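Local coordinates for protein Rubredoxin\:oxygen oxidoreductase (PDB 1E5D) that catalyses the four-electron reduction of dioxygen to two water molecules, using a diiron centre and flavin mononucleotide, at residues A15-S20 against A53-E58; M31-N36 against G168-A173; E275-E280 against T387-I392. All blocks are in the same frame, centred on the assembly; numbering follows the deposited sequence.

Interaction 1: residues A15-S20 against A53-E58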
loop_
_atom_site.group_PDB
_atom_site.type_symbol
_atom_site.label_atom_id
_atom_site.label_comp_id
_atom_site.label_asym_id
_atom_site.label_seq_id
_atom_site.Cartn_x
_atom_site.Cartn_y
_atom_site.Cartn_z
ATOM N N ALA A 15 -12.099 18.767 21.741
ATOM C CA ALA A 15 -12.480 19.138 20.389
ATOM C C ALA A 15 -13.042 17.965 19.604
ATOM O O ALA A 15 -12.534 16.848 19.658
ATOM C CB ALA A 15 -11.271 19.709 19.658
ATOM N N ILE A 16 -14.099 18.281 18.871
ATOM C CA ILE A 16 -14.689 17.387 17.897
ATOM C C ILE A 16 -13.978 17.574 16.559
ATOM O O ILE A 16 -13.944 18.676 16.017
ATOM C CB ILE A 16 -16.194 17.611 17.693
ATOM C CG1 ILE A 16 -16.984 17.811 18.982
ATOM C CG2 ILE A 16 -16.764 16.457 16.886
ATOM C CD1 ILE A 16 -18.256 17.000 19.078
ATOM N N ASP A 17 -13.412 16.484 16.056
ATOM C CA ASP A 17 -12.685 16.585 14.786
ATOM C C ASP A 17 -13.485 15.946 13.658
ATOM O O ASP A 17 -13.237 14.817 13.229
ATOM C CB ASP A 17 -11.314 15.955 14.977
ATOM C CG ASP A 17 -10.329 16.252 13.872
ATOM O OD1 ASP A 17 -10.785 16.550 12.753
ATOM O OD2 ASP A 17 -9.108 16.168 14.122
ATOM N N TRP A 18 -14.479 16.681 13.163
ATOM C CA TRP A 18 -15.357 16.199 12.111
ATOM C C TRP A 18 -14.632 15.683 10.873
ATOM O O TRP A 18 -15.077 14.706 10.273
ATOM C CB TRP A 18 -16.276 17.333 11.666
ATOM C CG TRP A 18 -17.111 17.961 12.728
ATOM C CD1 TRP A 18 -16.823 19.035 13.513
ATOM C CD2 TRP A 18 -18.418 17.522 13.117
ATOM N NE1 TRP A 18 -17.870 19.293 14.367
ATOM C CE2 TRP A 18 -18.857 18.377 14.140
ATOM C CE3 TRP A 18 -19.241 16.483 12.679
ATOM C CZ2 TRP A 18 -20.105 18.219 14.744
ATOM C CZ3 TRP A 18 -20.477 16.332 13.282
ATOM C CH2 TRP A 18 -20.896 17.195 14.303
ATOM N N ASN A 19 -13.541 16.338 10.483
ATOM C CA ASN A 19 -12.911 16.061 9.198
ATOM C C ASN A 19 -11.873 14.951 9.208
ATOM O O ASN A 19 -11.355 14.593 8.144
ATOM C CB ASN A 19 -12.241 17.344 8.677
ATOM C CG ASN A 19 -13.244 18.461 8.501
ATOM O OD1 ASN A 19 -14.440 18.221 8.385
ATOM N ND2 ASN A 19 -12.774 19.700 8.469
ATOM N N SER A 20 -11.557 14.407 10.377
ATOM C CA SER A 20 -10.530 13.372 10.450
ATOM C C SER A 20 -10.852 12.191 9.552
ATOM O O SER A 20 -11.875 11.512 9.675
ATOM C CB SER A 20 -10.367 12.902 11.897
ATOM O OG SER A 20 -9.351 11.920 12.017
ATOM N N ALA A 53 -2.263 18.993 19.598
ATOM C CA ALA A 53 -1.745 20.344 19.787
ATOM C C ALA A 53 -2.601 21.415 19.118
ATOM O O ALA A 53 -2.790 22.494 19.677
ATOM C CB ALA A 53 -0.317 20.454 19.267
ATOM N N GLU A 54 -3.121 21.106 17.938
ATOM C CA GLU A 54 -3.831 22.078 17.117
ATOM C C GLU A 54 -5.174 22.461 17.735
ATOM O O GLU A 54 -5.829 23.377 17.232
ATOM C CB GLU A 54 -4.063 21.588 15.685
ATOM C CG GLU A 54 -3.830 20.109 15.452
ATOM C CD GLU A 54 -2.361 19.735 15.388
ATOM O OE1 GLU A 54 -1.726 19.931 14.333
ATOM O OE2 GLU A 54 -1.829 19.244 16.407
ATOM N N TYR A 55 -5.561 21.770 18.799
ATOM C CA TYR A 55 -6.840 22.071 19.428
ATOM C C TYR A 55 -6.677 22.631 20.834
ATOM O O TYR A 55 -7.671 22.705 21.557
ATOM C CB TYR A 55 -7.721 20.819 19.468
ATOM C CG TYR A 55 -8.252 20.422 18.111
ATOM C CD1 TYR A 55 -9.016 21.298 17.350
ATOM C CD2 TYR A 55 -7.984 19.161 17.593
ATOM C CE1 TYR A 55 -9.496 20.919 16.109
ATOM C CE2 TYR A 55 -8.461 18.776 16.351
ATOM C CZ TYR A 55 -9.215 19.662 15.616
ATOM O OH TYR A 55 -9.693 19.287 14.385
ATOM N N LYS A 56 -5.467 23.018 21.214
ATOM C CA LYS A 56 -5.236 23.614 22.530
ATOM C C LYS A 56 -6.216 24.751 22.779
ATOM O O LYS A 56 -6.803 24.888 23.852
ATOM C CB LYS A 56 -3.794 24.100 22.643
ATOM C CG LYS A 56 -3.449 25.170 21.619
ATOM C CD LYS A 56 -2.149 25.875 21.961
ATOM C CE LYS A 56 -0.961 25.192 21.299
ATOM N NZ LYS A 56 -0.295 24.236 22.227
ATOM N N GLY A 57 -6.454 25.582 21.770
ATOM C CA GLY A 57 -7.416 26.663 21.915
ATOM C C GLY A 57 -8.809 26.193 22.264
ATOM O O GLY A 57 -9.419 26.684 23.217
ATOM N N GLU A 58 -9.358 25.236 21.506
ATOM C CA GLU A 58 -10.702 24.780 21.848
ATOM C C GLU A 58 -10.715 24.190 23.253
ATOM O O GLU A 58 -11.706 24.296 23.967
ATOM C CB GLU A 58 -11.213 23.731 20.869
ATOM C CG GLU A 58 -11.265 24.167 19.420
ATOM C CD GLU A 58 -12.402 23.489 18.675
ATOM O OE1 GLU A 58 -13.010 22.559 19.250
ATOM O OE2 GLU A 58 -12.666 23.898 17.523
HETATM O O HOH W 1 -15.274 20.909 18.545
#

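Interaction 2: residues M31-N36 against G168-A173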
loop_
_atom_site.group_PDB
_atom_site.type_symbol
_atom_site.label_atom_id
_atom_site.label_comp_id
_atom_site.label_asym_id
_atom_site.label_seq_id
_atom_site.Cartn_x
_atom_site.Cartn_y
_atom_site.Cartn_z
ATOM N N MET A 31 -15.828 8.378 10.331
ATOM C CA MET A 31 -16.839 9.153 11.038
ATOM C C MET A 31 -16.203 10.278 11.831
ATOM O O MET A 31 -16.805 10.877 12.722
ATOM C CB MET A 31 -17.632 8.253 11.986
ATOM C CG MET A 31 -18.918 7.699 11.392
ATOM S SD MET A 31 -19.691 6.448 12.434
ATOM C CE MET A 31 -18.318 5.317 12.674
ATOM N N GLY A 32 -14.944 10.591 11.521
ATOM C CA GLY A 32 -14.316 11.658 12.290
ATOM C C GLY A 32 -13.860 11.103 13.627
ATOM O O GLY A 32 -13.755 9.894 13.802
ATOM N N THR A 33 -13.587 11.988 14.569
ATOM C CA THR A 33 -13.159 11.556 15.890
ATOM C C THR A 33 -13.253 12.745 16.834
ATOM O O THR A 33 -13.625 13.865 16.476
ATOM C CB THR A 33 -11.739 10.981 15.846
ATOM O OG1 THR A 33 -11.332 10.517 17.139
ATOM C CG2 THR A 33 -10.736 12.069 15.469
ATOM N N THR A 34 -12.921 12.509 18.100
ATOM C CA THR A 34 -12.891 13.614 19.042
ATOM C C THR A 34 -11.617 13.506 19.876
ATOM O O THR A 34 -10.922 12.494 19.917
ATOM C CB THR A 34 -14.097 13.670 19.999
ATOM O OG1 THR A 34 -13.964 12.670 21.027
ATOM C CG2 THR A 34 -15.391 13.380 19.261
ATOM N N TYR A 35 -11.339 14.604 20.564
ATOM C CA TYR A 35 -10.239 14.591 21.527
ATOM C C TYR A 35 -10.838 15.014 22.862
ATOM O O TYR A 35 -11.241 16.170 23.006
ATOM C CB TYR A 35 -9.113 15.485 21.012
ATOM C CG TYR A 35 -8.598 14.952 19.686
ATOM C CD1 TYR A 35 -7.794 13.817 19.685
ATOM C CD2 TYR A 35 -8.920 15.549 18.477
ATOM C CE1 TYR A 35 -7.310 13.290 18.508
ATOM C CE2 TYR A 35 -8.435 15.030 17.290
ATOM C CZ TYR A 35 -7.635 13.909 17.315
ATOM O OH TYR A 35 -7.139 13.373 16.148
ATOM N N ASN A 36 -10.911 14.053 23.766
ATOM C CA ASN A 36 -11.593 14.175 25.039
ATOM C C ASN A 36 -10.612 14.372 26.185
ATOM O O ASN A 36 -9.679 13.608 26.379
ATOM C CB ASN A 36 -12.451 12.936 25.317
ATOM C CG ASN A 36 -13.512 12.719 24.254
ATOM O OD1 ASN A 36 -13.882 13.643 23.537
ATOM N ND2 ASN A 36 -14.008 11.490 24.152
ATOM N N GLY A 168 -12.320 3.763 23.572
ATOM C CA GLY A 168 -12.484 4.875 22.659
ATOM C C GLY A 168 -13.125 4.426 21.364
ATOM O O GLY A 168 -13.057 3.289 20.911
ATOM N N GLN A 169 -13.798 5.355 20.697
ATOM C CA GLN A 169 -14.299 5.029 19.370
ATOM C C GLN A 169 -14.147 6.286 18.523
ATOM O O GLN A 169 -14.309 7.388 19.042
ATOM C CB GLN A 169 -15.743 4.552 19.386
ATOM C CG GLN A 169 -16.357 4.254 20.738
ATOM C CD GLN A 169 -16.679 5.516 21.511
ATOM O OE1 GLN A 169 -17.255 6.474 21.005
ATOM N NE2 GLN A 169 -16.295 5.531 22.781
ATOM N N ASN A 170 -13.837 6.140 17.242
ATOM C CA ASN A 170 -13.769 7.339 16.400
ATOM C C ASN A 170 -15.154 7.736 15.917
ATOM O O ASN A 170 -15.607 7.326 14.852
ATOM C CB ASN A 170 -12.809 7.067 15.239
ATOM C CG ASN A 170 -11.379 7.076 15.757
ATOM O OD1 ASN A 170 -10.552 6.266 15.356
ATOM N ND2 ASN A 170 -11.108 8.009 16.658
ATOM N N ILE A 171 -15.854 8.536 16.706
ATOM C CA ILE A 171 -17.154 9.060 16.323
ATOM C C ILE A 171 -17.220 10.563 16.578
ATOM O O ILE A 171 -17.126 10.996 17.732
ATOM C CB ILE A 171 -18.300 8.393 17.102
ATOM C CG1 ILE A 171 -18.440 6.896 16.840
ATOM C CG2 ILE A 171 -19.612 9.113 16.827
ATOM C CD1 ILE A 171 -19.663 6.296 17.498
ATOM N N ALA A 172 -17.375 11.338 15.508
ATOM C CA ALA A 172 -17.531 12.787 15.662
ATOM C C ALA A 172 -19.020 13.103 15.567
ATOM O O ALA A 172 -19.626 12.799 14.538
ATOM C CB ALA A 172 -16.741 13.568 14.633
ATOM N N ALA A 173 -19.600 13.672 16.617
ATOM C CA ALA A 173 -21.049 13.870 16.581
ATOM C C ALA A 173 -21.505 14.961 17.530
ATOM O O ALA A 173 -20.775 15.353 18.439
ATOM C CB ALA A 173 -21.737 12.554 16.924
#

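Interaction 3: residues E275-E280 against T387-I392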
loop_
_atom_site.group_PDB
_atom_site.type_symbol
_atom_site.label_atom_id
_atom_site.label_comp_id
_atom_site.label_asym_id
_atom_site.label_seq_id
_atom_site.Cartn_x
_atom_site.Cartn_y
_atom_site.Cartn_z
ATOM N N GLU A 275 -18.647 -17.273 -3.913
ATOM C CA GLU A 275 -19.882 -17.998 -4.169
ATOM C C GLU A 275 -19.900 -19.374 -3.519
ATOM O O GLU A 275 -20.905 -19.764 -2.920
ATOM C CB GLU A 275 -20.121 -18.148 -5.674
ATOM C CG GLU A 275 -21.574 -17.964 -6.083
ATOM C CD GLU A 275 -22.163 -16.611 -5.738
ATOM O OE1 GLU A 275 -21.435 -15.596 -5.732
ATOM O OE2 GLU A 275 -23.383 -16.551 -5.467
ATOM N N SER A 276 -18.797 -20.107 -3.629
ATOM C CA SER A 276 -18.730 -21.415 -2.979
ATOM C C SER A 276 -18.892 -21.265 -1.477
ATOM O O SER A 276 -19.593 -22.031 -0.820
ATOM C CB SER A 276 -17.408 -22.115 -3.295
ATOM O OG SER A 276 -16.978 -21.783 -4.607
ATOM N N PHE A 277 -18.231 -20.251 -0.909
ATOM C CA PHE A 277 -18.296 -20.144 0.550
ATOM C C PHE A 277 -19.736 -19.888 0.974
ATOM O O PHE A 277 -20.233 -20.416 1.970
ATOM C CB PHE A 277 -17.362 -19.055 1.063
ATOM C CG PHE A 277 -15.939 -19.531 1.305
ATOM C CD1 PHE A 277 -15.672 -20.492 2.267
ATOM C CD2 PHE A 277 -14.885 -19.010 0.571
ATOM C CE1 PHE A 277 -14.374 -20.923 2.495
ATOM C CE2 PHE A 277 -13.591 -19.439 0.793
ATOM C CZ PHE A 277 -13.333 -20.399 1.756
ATOM N N ARG A 278 -20.400 -19.047 0.177
ATOM C CA ARG A 278 -21.815 -18.786 0.479
ATOM C C ARG A 278 -22.563 -20.121 0.459
ATOM O O ARG A 278 -23.310 -20.431 1.390
ATOM C CB ARG A 278 -22.385 -17.765 -0.491
ATOM C CG ARG A 278 -23.889 -17.591 -0.507
ATOM C CD ARG A 278 -24.377 -16.989 -1.820
ATOM N NE ARG A 278 -24.046 -17.860 -2.947
ATOM C CZ ARG A 278 -24.889 -18.525 -3.721
ATOM N NH1 ARG A 278 -26.200 -18.451 -3.529
ATOM N NH2 ARG A 278 -24.423 -19.280 -4.713
ATOM N N ASP A 279 -22.308 -20.891 -0.596
ATOM C CA ASP A 279 -22.922 -22.197 -0.795
ATOM C C ASP A 279 -22.752 -23.090 0.431
ATOM O O ASP A 279 -23.666 -23.830 0.784
ATOM C CB ASP A 279 -22.329 -22.903 -2.011
ATOM C CG ASP A 279 -23.184 -22.755 -3.252
ATOM O OD1 ASP A 279 -24.414 -22.584 -3.124
ATOM O OD2 ASP A 279 -22.617 -22.811 -4.364
ATOM N N GLU A 280 -21.588 -22.987 1.057
ATOM C CA GLU A 280 -21.293 -23.707 2.285
ATOM C C GLU A 280 -21.930 -23.050 3.500
ATOM O O GLU A 280 -21.621 -23.385 4.642
ATOM C CB GLU A 280 -19.776 -23.798 2.486
ATOM C CG GLU A 280 -19.072 -24.567 1.373
ATOM C CD GLU A 280 -19.619 -25.972 1.193
ATOM O OE1 GLU A 280 -19.612 -26.730 2.187
ATOM O OE2 GLU A 280 -20.052 -26.301 0.068
ATOM N N THR A 387 -13.650 -26.751 -4.330
ATOM C CA THR A 387 -13.070 -27.752 -3.453
ATOM C C THR A 387 -12.307 -27.069 -2.326
ATOM O O THR A 387 -12.470 -27.408 -1.152
ATOM C CB THR A 387 -12.115 -28.683 -4.226
ATOM O OG1 THR A 387 -12.877 -29.539 -5.086
ATOM C CG2 THR A 387 -11.341 -29.588 -3.282
ATOM N N MET A 388 -11.476 -26.093 -2.689
ATOM C CA MET A 388 -10.726 -25.345 -1.678
ATOM C C MET A 388 -11.665 -24.704 -0.661
ATOM O O MET A 388 -11.477 -24.852 0.547
ATOM C CB MET A 388 -9.854 -24.281 -2.344
ATOM C CG MET A 388 -8.765 -23.729 -1.445
ATOM S SD MET A 388 -8.084 -22.164 -2.044
ATOM C CE MET A 388 -6.677 -21.995 -0.940
ATOM N N ALA A 389 -12.680 -24.009 -1.160
ATOM C CA ALA A 389 -13.714 -23.392 -0.347
ATOM C C ALA A 389 -14.406 -24.406 0.556
ATOM O O ALA A 389 -14.758 -24.107 1.697
ATOM C CB ALA A 389 -14.755 -22.721 -1.233
ATOM N N GLN A 390 -14.607 -25.616 0.039
ATOM C CA GLN A 390 -15.267 -26.652 0.832
ATOM C C GLN A 390 -14.370 -27.163 1.946
ATOM O O GLN A 390 -14.826 -27.359 3.077
ATOM C CB GLN A 390 -15.711 -27.798 -0.077
ATOM C CG GLN A 390 -17.159 -27.600 -0.521
ATOM C CD GLN A 390 -17.511 -28.486 -1.695
ATOM O OE1 GLN A 390 -16.771 -29.411 -2.022
ATOM N NE2 GLN A 390 -18.642 -28.192 -2.320
ATOM N N THR A 391 -13.091 -27.373 1.654
ATOM C CA THR A 391 -12.169 -27.783 2.708
ATOM C C THR A 391 -12.134 -26.778 3.851
ATOM O O THR A 391 -12.364 -27.097 5.020
ATOM C CB THR A 391 -10.754 -27.952 2.133
ATOM O OG1 THR A 391 -10.815 -28.945 1.097
ATOM C CG2 THR A 391 -9.772 -28.448 3.181
ATOM N N ILE A 392 -11.842 -25.523 3.509
ATOM C CA ILE A 392 -11.755 -24.491 4.544
ATOM C C ILE A 392 -13.069 -24.366 5.301
ATOM O O ILE A 392 -13.105 -24.356 6.537
ATOM C CB ILE A 392 -11.334 -23.144 3.929
ATOM C CG1 ILE A 392 -9.875 -23.121 3.467
ATOM C CG2 ILE A 392 -11.621 -22.005 4.891
ATOM C CD1 ILE A 392 -9.561 -22.104 2.394
#

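Interaction 1: residues A15-S20 against A53-E58
Ala-15 and Tyr-55 make the central contact here, joining strand 10-17 of a metallo-beta-lactamase fold to the start of helix 56-64, with Tyr-55 at the N-cap position. The methyl CB of Ala-15 stands over one face of the tyrosine ring, 3.8 Å from the ring centroid and 25° off the normal, which defines a CH-pi contact. It is displaced toward the ring root, since its closest ring atom is Tyr-55 CG, at 3.5 Å. Asp-17 meets the same ring differently. Its CG is anti to the backbone N (chi1 -167°); the two side chains cross at about a right angle, with carboxylate and ring planes 76° apart. Asp-17 OD2 lies at the ring edge, in plane, 3.5 Å from Tyr-55 CE2. The ring is thus met by a methyl on a face and by a carboxylate oxygen at its edge.

Glu-58, in the first turn of the helix, adds a polar link. Its OE1, which also accepts a hydrogen bond from Gln-2 NE2, passes 3.4 Å from Ala-15 CB. A water bridges the two segments, accepting from Ile-16 N at 2.9 Å and donating to Glu-58 OE1 at 2.9 Å.

Interaction 2: residues M31-N36 against G168-A173
Thr-33 carries OG1 anti to its backbone N (chi1 -178°), and Asn-170 carries CG anti to its carbonyl carbon (chi1 -74°); the two side chains lie side by side and point the same way. Asn-170 ND2 reaches Thr-33 OG1 at 2.6 Å, but the angle at the hydrogen is only 117°, and the bond is weak. The backbone supplies a clearer link, from Ala-172 N to Met-31 O at 2.9 Å. Just beyond it, Ala-172 CB comes within 3.5 Å of Thr-33 N. Thr-34 CG2 lies 3.3 Å from Ile-171 O, while its OG1 turns along its own strand to donate to Asn-36 OD1 at 2.7 Å. Asn-170 is also the centre of an inverse gamma turn, with a weak bond of 3.0 Å from Ile-171 N to Gln-169 O.

Thr-34 O accepts from His-226 ND1, and Gln-169 pairs through its backbone with the same residue. Since His-226 belongs to the mu-oxo-diiron pocket, strand and loop together form part of the second shell of the diiron site in this lactamase-like domain.

Interaction 3: residues E275-E280 against T387-I392
Ser-276 opens the contact by meeting Ala-389 methylene to methyl, CB to CB at 3.4 Å. Its hydroxyl serves its own helix instead, OG being hydrogen-bonded to Val-272 O one turn back. The short separation fits two small side chains facing each other where the helices pass closely: the axes of 275-279 and 387-392 approach to 8.7 Å, with a signed crossing angle of -42°.

Phe-277 comes next and covers the same alanine. CG is anti to the carbonyl carbon (chi1 -87°), and from there the ring extends across to the second helix. Ala-389 CB stands 3.9 Å from the ring centroid, only 5° off the normal, a CH-pi contact over the middle of the face. The ring also reaches the backbone, Phe-277 CE1 lying 3.3 Å from Ala-389 O. Ile-392, one turn further along, approaches the edge near the ring plane, its CG2 3.8 Å from Phe-277 CE1.

Glu-280, the first residue to leave helical geometry, ends the segment with a more polar contact. Its chain bends at chi2 and crosses that of Gln-390 at about a right angle. Glu-280 OE2 touches Gln-390 CG at 3.2 Å and accepts a weak hydrogen bond of 3.4 Å from Gln-390 NE2. The backbone carbonyl of Glu-280 receives Lys-397 NZ from the later part of helix 379-400.

Together these contacts join two helices of a flavodoxin-like domain with a five-stranded parallel sheet. Helix 265-279 connects strands 254-259 and 283-288, whereas helix 379-400 follows edge strand 371-374. Phe-277 and Ile-392 both pack on Ile-308 of strand 306-310, which places the helix pair side by side on one face of the sheet.

Overall arrangement
Interactions 1 and 2 touch and share one sheet of the lactamase-like domain. Strands 10-17 and 33-40 are antiparallel neighbours there, linked by probable hydrogen bonds such as Asp-17 N to Thr-33 O at 2.7 Å. Their centres lie about 11 Å apart, and their segments alternate along the chain; together they join both strands, helix 56-64 and the loop 168-173 in one region near the diiron centre. Interaction 3 comes later in sequence, in the flavodoxin-like domain, its centre about 47 Å and about 38 Å from those of interactions 1 and 2. Far from the diiron site and the flavin, and about 27 Å from interaction 2 at the nearest atoms, it belongs to that domain's packing alone.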